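Proteolytically activated form of PPO4 Tyrosinase (Agaricus bisporus var. bisporus H97, PDB 4OUA) uses a pair of copper ions to hydroxylate monophenols to o-diphenols and oxidise these to o-quinones, the first step of melanin synthesis. Local coordinates at residues A[38-43]-A[160-165]; A[48-53]-A[168-173]. All blocks are in the same frame, centred on the assembly; numbering follows the deposited sequence.

Contact 1: residues A[38-43]-A[160-165]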
ATOM      1  N   ILE A  38      11.195   9.333   7.623  1.00 42.13           N
ATOM      2  CA  ILE A  38      10.321  10.032   6.688  1.00 39.12           C
ATOM      3  C   ILE A  38       9.096  10.611   7.394  1.00 41.13           C
ATOM      4  O   ILE A  38       8.461  11.538   6.890  1.00 41.43           O
ATOM      5  CB  ILE A  38       9.863   9.109   5.541  1.00 39.99           C
ATOM      6  CG1 ILE A  38       9.037   7.942   6.083  1.00 37.55           C
ATOM      7  CG2 ILE A  38      11.063   8.597   4.761  1.00 36.34           C
ATOM      8  CD1 ILE A  38       8.518   7.015   5.007  1.00 28.76           C
ATOM      9  N   GLN A  39       8.767  10.063   8.559  1.00 36.82           N
ATOM     10  CA  GLN A  39       7.677  10.599   9.365  1.00 37.52           C
ATOM     11  C   GLN A  39       8.115  11.877  10.073  1.00 37.44           C
ATOM     12  O   GLN A  39       7.296  12.746  10.372  1.00 39.84           O
ATOM     13  CB  GLN A  39       7.196   9.572  10.392  1.00 35.10           C
ATOM     14  CG  GLN A  39       6.417   8.409   9.806  1.00 37.43           C
ATOM     15  CD  GLN A  39       5.863   7.484  10.877  1.00 42.32           C
ATOM     16  OE1 GLN A  39       6.141   7.656  12.065  1.00 36.52           O
ATOM     17  NE2 GLN A  39       5.072   6.500  10.460  1.00 35.14           N
ATOM     18  N   ASP A  40       9.414  11.984  10.333  1.00 35.30           N
ATOM     19  CA  ASP A  40       9.956  13.135  11.044  1.00 36.90           C
ATOM     20  C   ASP A  40      10.391  14.243  10.090  1.00 39.17           C
ATOM     21  O   ASP A  40      10.773  15.327  10.526  1.00 48.82           O
ATOM     22  CB  ASP A  40      11.132  12.710  11.928  1.00 31.17           C
ATOM     23  CG  ASP A  40      10.710  11.780  13.051  1.00 37.56           C
ATOM     24  OD1 ASP A  40       9.560  11.897  13.526  1.00 39.44           O
ATOM     25  OD2 ASP A  40      11.528  10.930  13.462  1.00 37.85           O
ATOM     26  N   LYS A  41      10.333  13.969   8.790  1.00 33.95           N
ATOM     27  CA  LYS A  41      10.656  14.977   7.786  1.00 32.45           C
ATOM     28  C   LYS A  41       9.612  16.090   7.769  1.00 36.42           C
ATOM     29  O   LYS A  41       8.472  15.890   8.187  1.00 32.21           O
ATOM     30  CB  LYS A  41      10.763  14.349   6.394  1.00 39.35           C
ATOM     31  CG  LYS A  41      12.025  13.537   6.158  1.00 37.83           C
ATOM     32  CD  LYS A  41      12.061  13.001   4.734  1.00 37.48           C
ATOM     33  CE  LYS A  41      13.310  12.172   4.478  1.00 42.76           C
ATOM     34  NZ  LYS A  41      13.277  11.525   3.135  1.00 44.71           N
ATOM     35  N   ASP A  42      10.014  17.262   7.288  1.00 37.87           N
ATOM     36  CA  ASP A  42       9.105  18.394   7.152  1.00 33.35           C
ATOM     37  C   ASP A  42       7.964  18.043   6.202  1.00 37.40           C
ATOM     38  O   ASP A  42       8.191  17.491   5.126  1.00 40.49           O
ATOM     39  CB  ASP A  42       9.865  19.625   6.654  1.00 29.00           C
ATOM     40  CG  ASP A  42       8.954  20.799   6.368  1.00 36.79           C
ATOM     41  OD1 ASP A  42       7.938  20.958   7.075  1.00 51.04           O
ATOM     42  OD2 ASP A  42       9.257  21.569   5.431  1.00 47.87           O
ATOM     43  N   GLN A  43       6.737  18.364   6.600  1.00 34.32           N
ATOM     44  CA  GLN A  43       5.562  17.973   5.827  1.00 35.21           C
ATOM     45  C   GLN A  43       5.479  18.667   4.470  1.00 37.92           C
ATOM     46  O   GLN A  43       4.675  18.286   3.622  1.00 39.81           O
ATOM     47  CB  GLN A  43       4.289  18.244   6.629  1.00 35.33           C
ATOM     48  CG  GLN A  43       4.060  17.251   7.757  1.00 36.76           C
ATOM     49  CD  GLN A  43       2.743  17.469   8.471  1.00 34.21           C
ATOM     50  OE1 GLN A  43       2.314  16.641   9.276  1.00 29.64           O
ATOM     51  NE2 GLN A  43       2.093  18.590   8.180  1.00 33.65           N
ATOM     52  N   THR A 160      15.518  -1.001  21.922  1.00 42.40           N
ATOM     53  CA  THR A 160      14.080  -0.917  21.702  1.00 38.01           C
ATOM     54  C   THR A 160      13.648   0.535  21.542  1.00 38.91           C
ATOM     55  O   THR A 160      13.782   1.341  22.464  1.00 48.52           O
ATOM     56  CB  THR A 160      13.285  -1.564  22.853  1.00 38.88           C
ATOM     57  OG1 THR A 160      13.499  -0.829  24.063  1.00 56.00           O
ATOM     58  CG2 THR A 160      13.720  -3.008  23.053  1.00 50.24           C
ATOM     59  N   VAL A 161      13.140   0.865  20.360  1.00 35.49           N
ATOM     60  CA  VAL A 161      12.671   2.214  20.073  1.00 38.33           C
ATOM     61  C   VAL A 161      11.168   2.197  19.833  1.00 36.12           C
ATOM     62  O   VAL A 161      10.584   1.137  19.614  1.00 41.38           O
ATOM     63  CB  VAL A 161      13.381   2.813  18.848  1.00 35.28           C
ATOM     64  CG1 VAL A 161      14.885   2.782  19.046  1.00 34.99           C
ATOM     65  CG2 VAL A 161      12.993   2.055  17.590  1.00 41.68           C
ATOM     66  N   ARG A 162      10.543   3.370  19.877  1.00 35.19           N
ATOM     67  CA  ARG A 162       9.098   3.456  19.695  1.00 34.83           C
ATOM     68  C   ARG A 162       8.701   3.020  18.288  1.00 38.14           C
ATOM     69  O   ARG A 162       9.426   3.257  17.321  1.00 27.90           O
ATOM     70  CB  ARG A 162       8.596   4.873  19.985  1.00 32.88           C
ATOM     71  CG  ARG A 162       9.128   5.954  19.058  1.00 32.30           C
ATOM     72  CD  ARG A 162       8.680   7.329  19.545  1.00 39.42           C
ATOM     73  NE  ARG A 162       8.988   8.398  18.599  1.00 39.68           N
ATOM     74  CZ  ARG A 162      10.205   8.896  18.406  1.00 43.95           C
ATOM     75  NH1 ARG A 162      11.235   8.412  19.086  1.00 46.89           N
ATOM     76  NH2 ARG A 162      10.396   9.871  17.527  1.00 37.94           N
ATOM     77  N   ASN A 163       7.544   2.371  18.192  1.00 36.22           N
ATOM     78  CA  ASN A 163       7.080   1.791  16.938  1.00 35.31           C
ATOM     79  C   ASN A 163       6.393   2.815  16.041  1.00 33.66           C
ATOM     80  O   ASN A 163       5.318   3.314  16.374  1.00 32.63           O
ATOM     81  CB  ASN A 163       6.129   0.629  17.223  1.00 33.49           C
ATOM     82  CG  ASN A 163       5.906  -0.253  16.013  1.00 38.37           C
ATOM     83  OD1 ASN A 163       6.256   0.111  14.889  1.00 37.14           O
ATOM     84  ND2 ASN A 163       5.318  -1.423  16.236  1.00 35.53           N
ATOM     85  N   PRO A 164       7.013   3.127  14.893  1.00 34.70           N
ATOM     86  CA  PRO A 164       6.451   4.077  13.929  1.00 34.26           C
ATOM     87  C   PRO A 164       5.373   3.444  13.051  1.00 35.56           C
ATOM     88  O   PRO A 164       4.713   4.143  12.285  1.00 37.91           O
ATOM     89  CB  PRO A 164       7.666   4.480  13.094  1.00 29.57           C
ATOM     90  CG  PRO A 164       8.535   3.272  13.120  1.00 29.59           C
ATOM     91  CD  PRO A 164       8.340   2.639  14.477  1.00 31.81           C
ATOM     92  N   ILE A 165       5.202   2.132  13.172  1.00 34.58           N
ATOM     93  CA  ILE A 165       4.239   1.403  12.354  1.00 34.43           C
ATOM     94  C   ILE A 165       2.813   1.547  12.884  1.00 31.99           C
ATOM     95  O   ILE A 165       1.851   1.474  12.120  1.00 34.19           O
ATOM     96  CB  ILE A 165       4.600  -0.096  12.271  1.00 28.76           C
ATOM     97  CG1 ILE A 165       5.992  -0.272  11.664  1.00 30.90           C
ATOM     98  CG2 ILE A 165       3.568  -0.854  11.458  1.00 27.95           C
ATOM     99  CD1 ILE A 165       6.406  -1.717  11.494  1.00 32.21           C
TER
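Gln39 reaches out from the last part of helix 25-39 and gives its amide N-H to the carbonyl oxygen of Pro164, in the turn that follows the β-hairpin of strands 148-152 and 158-162. The two side chains cross at about a right angle. Gln39 CG lies anti to the carbonyl carbon (chi1 -72°) and the chain beyond it is extended, which carries the amide away from the helix to the loop. NE2 makes the bond, 3.0 Å to Pro164 O. The geometry is good without being ideal: the N-H...O angle is 153°, and the donor is tilted moderately from the plane of the carbonyl. The other branch of the amide, OE1, rests against the proline ring, 3.7 Å from Pro164 CB, so that one flat group meets both the backbone and the side chain of the same residue. Gln36 and Ile32, further back on helix 25-39, also touch Pro164.

Nearer the surface, Asp40 and Arg162 lean toward each other. Asp40 OD2 and Arg162 NH2 stand 4.4 Å apart, too far for a salt bridge and probably giving at most a long-range electrostatic attraction, and the carboxylate approaches the guanidinium obliquely. OD2 also accepts a hydrogen bond from Gln36 NE2.

The link thus joins a helix to the exit of a hairpin, away from the copper centre. On the loop side an Asx turn shapes the chain at Pro164: Asn163 OD1 accepts from Ile165 N at 2.9 Å, with the donor well above the plane of the side-chain carbonyl.

Contact 2: residues A[48-53]-A[168-173]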
ATOM      1  N   SER A  48       8.586  13.242   2.019  1.00 33.86           N
ATOM      2  CA  SER A  48       8.236  12.968   3.407  1.00 39.60           C
ATOM      3  C   SER A  48       7.003  12.078   3.481  1.00 40.20           C
ATOM      4  O   SER A  48       6.230  11.993   2.527  1.00 38.14           O
ATOM      5  CB  SER A  48       7.994  14.270   4.179  1.00 39.80           C
ATOM      6  OG  SER A  48       6.774  14.885   3.795  1.00 36.62           O
ATOM      7  N   PHE A  49       6.830  11.419   4.622  1.00 36.49           N
ATOM      8  CA  PHE A  49       5.692  10.538   4.849  1.00 34.41           C
ATOM      9  C   PHE A  49       4.363  11.257   4.633  1.00 35.11           C
ATOM     10  O   PHE A  49       3.406  10.666   4.139  1.00 38.50           O
ATOM     11  CB  PHE A  49       5.746   9.959   6.265  1.00 39.98           C
ATOM     12  CG  PHE A  49       4.616   9.020   6.585  1.00 34.99           C
ATOM     13  CD1 PHE A  49       3.447   9.490   7.159  1.00 34.54           C
ATOM     14  CD2 PHE A  49       4.728   7.667   6.317  1.00 35.76           C
ATOM     15  CE1 PHE A  49       2.407   8.627   7.458  1.00 33.53           C
ATOM     16  CE2 PHE A  49       3.693   6.800   6.612  1.00 40.35           C
ATOM     17  CZ  PHE A  49       2.531   7.281   7.185  1.00 34.15           C
ATOM     18  N   PHE A  50       4.315  12.534   5.000  1.00 42.87           N
ATOM     19  CA  PHE A  50       3.080  13.306   4.912  1.00 37.90           C
ATOM     20  C   PHE A  50       2.666  13.565   3.466  1.00 36.33           C
ATOM     21  O   PHE A  50       1.513  13.348   3.097  1.00 39.82           O
ATOM     22  CB  PHE A  50       3.227  14.636   5.655  1.00 35.68           C
ATOM     23  CG  PHE A  50       1.979  15.469   5.651  1.00 33.60           C
ATOM     24  CD1 PHE A  50       0.981  15.250   6.586  1.00 30.07           C
ATOM     25  CD2 PHE A  50       1.801  16.471   4.711  1.00 30.99           C
ATOM     26  CE1 PHE A  50      -0.170  16.013   6.584  1.00 30.79           C
ATOM     27  CE2 PHE A  50       0.652  17.237   4.704  1.00 36.25           C
ATOM     28  CZ  PHE A  50      -0.334  17.008   5.643  1.00 35.29           C
ATOM     29  N   GLN A  51       3.607  14.033   2.652  1.00 35.65           N
ATOM     30  CA  GLN A  51       3.318  14.333   1.254  1.00 36.26           C
ATOM     31  C   GLN A  51       3.070  13.061   0.452  1.00 35.69           C
ATOM     32  O   GLN A  51       2.280  13.058  -0.491  1.00 35.60           O
ATOM     33  CB  GLN A  51       4.459  15.137   0.628  1.00 32.28           C
ATOM     34  CG  GLN A  51       4.493  16.594   1.060  1.00 29.84           C
ATOM     35  CD  GLN A  51       3.252  17.355   0.631  1.00 28.46           C
ATOM     36  OE1 GLN A  51       2.884  17.353  -0.544  1.00 34.42           O
ATOM     37  NE2 GLN A  51       2.594  18.003   1.584  1.00 31.61           N
ATOM     38  N   LEU A  52       3.749  11.983   0.832  1.00 35.24           N
ATOM     39  CA  LEU A  52       3.572  10.697   0.167  1.00 33.36           C
ATOM     40  C   LEU A  52       2.177  10.135   0.424  1.00 34.80           C
ATOM     41  O   LEU A  52       1.501   9.683  -0.500  1.00 38.45           O
ATOM     42  CB  LEU A  52       4.640   9.703   0.629  1.00 31.77           C
ATOM     43  CG  LEU A  52       6.068   9.973   0.145  1.00 37.12           C
ATOM     44  CD1 LEU A  52       7.043   8.973   0.748  1.00 31.15           C
ATOM     45  CD2 LEU A  52       6.139   9.943  -1.376  1.00 33.24           C
ATOM     46  N   SER A  53       1.750  10.164   1.683  1.00 34.60           N
ATOM     47  CA  SER A  53       0.410   9.719   2.043  1.00 32.92           C
ATOM     48  C   SER A  53      -0.624  10.748   1.611  1.00 37.44           C
ATOM     49  O   SER A  53      -1.778  10.414   1.346  1.00 44.40           O
ATOM     50  CB  SER A  53       0.308   9.468   3.548  1.00 29.48           C
ATOM     51  OG  SER A  53       1.168   8.416   3.946  1.00 26.60           O
ATOM     52  N   TYR A 168       0.974   7.504  12.686  1.00 33.80           N
ATOM     53  CA  TYR A 168       1.736   8.681  12.284  1.00 30.64           C
ATOM     54  C   TYR A 168       1.322   9.887  13.118  1.00 36.93           C
ATOM     55  O   TYR A 168       0.135  10.098  13.372  1.00 37.09           O
ATOM     56  CB  TYR A 168       1.544   8.986  10.798  1.00 30.79           C
ATOM     57  CG  TYR A 168       2.095  10.333  10.388  1.00 31.68           C
ATOM     58  CD1 TYR A 168       3.465  10.563  10.358  1.00 34.04           C
ATOM     59  CD2 TYR A 168       1.249  11.375  10.037  1.00 32.44           C
ATOM     60  CE1 TYR A 168       3.977  11.794   9.989  1.00 29.66           C
ATOM     61  CE2 TYR A 168       1.752  12.610   9.665  1.00 32.33           C
ATOM     62  CZ  TYR A 168       3.116  12.813   9.642  1.00 33.23           C
ATOM     63  OH  TYR A 168       3.622  14.039   9.274  1.00 35.37           O
ATOM     64  N   SER A 169       2.303  10.673  13.546  1.00 31.10           N
ATOM     65  CA  SER A 169       2.029  11.880  14.311  1.00 34.45           C
ATOM     66  C   SER A 169       2.110  13.107  13.412  1.00 36.49           C
ATOM     67  O   SER A 169       3.173  13.425  12.884  1.00 38.45           O
ATOM     68  CB  SER A 169       3.006  12.017  15.482  1.00 39.01           C
ATOM     69  OG  SER A 169       2.918  10.906  16.359  1.00 38.24           O
ATOM     70  N   PHE A 170       0.982  13.787  13.233  1.00 36.45           N
ATOM     71  CA  PHE A 170       0.947  14.994  12.417  1.00 35.61           C
ATOM     72  C   PHE A 170       1.736  16.121  13.078  1.00 43.33           C
ATOM     73  O   PHE A 170       1.674  16.307  14.294  1.00 40.73           O
ATOM     74  CB  PHE A 170      -0.496  15.438  12.167  1.00 34.70           C
ATOM     75  CG  PHE A 170      -1.274  14.507  11.279  1.00 40.04           C
ATOM     76  CD1 PHE A 170      -1.996  13.454  11.817  1.00 41.81           C
ATOM     77  CD2 PHE A 170      -1.287  14.689   9.906  1.00 39.28           C
ATOM     78  CE1 PHE A 170      -2.713  12.599  11.001  1.00 39.86           C
ATOM     79  CE2 PHE A 170      -2.001  13.837   9.085  1.00 35.20           C
ATOM     80  CZ  PHE A 170      -2.716  12.790   9.632  1.00 34.69           C
ATOM     81  N   HIS A 171       2.481  16.865  12.267  1.00 43.22           N
ATOM     82  CA  HIS A 171       3.263  17.992  12.758  1.00 35.57           C
ATOM     83  C   HIS A 171       3.427  19.053  11.675  1.00 37.91           C
ATOM     84  O   HIS A 171       4.417  19.060  10.944  1.00 49.24           O
ATOM     85  CB  HIS A 171       4.632  17.520  13.259  1.00 37.77           C
ATOM     86  CG  HIS A 171       5.350  16.617  12.303  1.00 39.72           C
ATOM     87  ND1 HIS A 171       6.097  17.092  11.248  1.00 38.35           N
ATOM     88  CD2 HIS A 171       5.431  15.266  12.244  1.00 38.55           C
ATOM     89  CE1 HIS A 171       6.609  16.074  10.580  1.00 37.86           C
ATOM     90  NE2 HIS A 171       6.219  14.954  11.164  1.00 36.10           N
ATOM     91  N   PRO A 172       2.447  19.960  11.572  1.00 35.85           N
ATOM     92  CA  PRO A 172       1.258  19.955  12.424  1.00 36.73           C
ATOM     93  C   PRO A 172       0.080  19.252  11.760  1.00 44.53           C
ATOM     94  O   PRO A 172       0.244  18.646  10.699  1.00 45.34           O
ATOM     95  CB  PRO A 172       0.968  21.441  12.597  1.00 40.42           C
ATOM     96  CG  PRO A 172       1.360  22.021  11.267  1.00 35.82           C
ATOM     97  CD  PRO A 172       2.507  21.174  10.737  1.00 34.50           C
ATOM     98  N   ILE A 173      -1.092  19.330  12.381  1.00 40.21           N
ATOM     99  CA  ILE A 173      -2.316  18.896  11.724  1.00 34.16           C
ATOM    100  C   ILE A 173      -2.612  19.878  10.602  1.00 38.18           C
ATOM    101  O   ILE A 173      -2.943  21.035  10.857  1.00 48.48           O
ATOM    102  CB  ILE A 173      -3.506  18.825  12.697  1.00 37.81           C
ATOM    103  CG1 ILE A 173      -3.240  17.796  13.796  1.00 35.79           C
ATOM    104  CG2 ILE A 173      -4.786  18.485  11.947  1.00 37.38           C
ATOM    105  CD1 ILE A 173      -4.359  17.680  14.804  1.00 35.65           C
TER
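Tyr168 packs against both Phe49 and Phe50, the first two residues of helix 49-54, and its side chain can be followed outward from the loop. At the start, Tyr168 CB faces Phe49 CE1 at 3.5 Å. The ring then turns one face to Phe49: CG is 3.4 Å from Phe49 CE1, and CD1 lies equally close to Phe49 CD1, which sits over that face toward the rim. The centroids are 4.7 Å apart with the planes inclined at 36°, an oblique aromatic pair. The two side chains run past each other in opposite directions.

Further along, Tyr168 CE2 comes within 4.1 Å of Phe50 CD1. At the tip, OH meets the aliphatic start of Phe50, with CB 3.7 Å away, while its polar need is met by a hydrogen bond with Gln43 OE1. Gln43, in the loop before helix 49-54, thus pairs with the hydroxyl where it abuts Phe50.

Phe170 completes the cluster. Its ring edge meets the edge of Phe50, CD2 standing 3.7 Å from Phe50 CE1, and Tyr168 CE2 lies over one of its faces. Ring-to-ring packing is the main chemistry here, and Phe274 adds a further ring against both Phe50 and Phe170.

Ser48 N-caps the short helix through a weak bond from Gln51 N. This buried aromatic cluster lies in the central tyrosinase domain, and the side chain of Phe49 is about 10 Å from that of the copper ligand His56. The cluster packs the 168-173 loop onto helix 49-54, while Phe49 also touches Leu35 and Ile38 of helix 25-39 and Tyr97 of helix 86-109.

Contact 1 is partly buried, with an exposed charged pair beside its amide link, whereas all four touching residues of contact 2 are buried. The chemistry follows: a polar bond with a little proline packing in the first, aromatic rings in the second. Their centres lie 10 Å apart; contact 1 joins helix 25-39, and contact 2 helix 49-54, to successive parts of the chain at and after strand 158-162. The segments alternate along the sequence and touch directly: Gln39 O is 2.6 Å from His171 NE2, a probable hydrogen bond, and Ile38 O lies 2.8 Å from Phe49 N, another. Contact 2 is the one nearer the copper site.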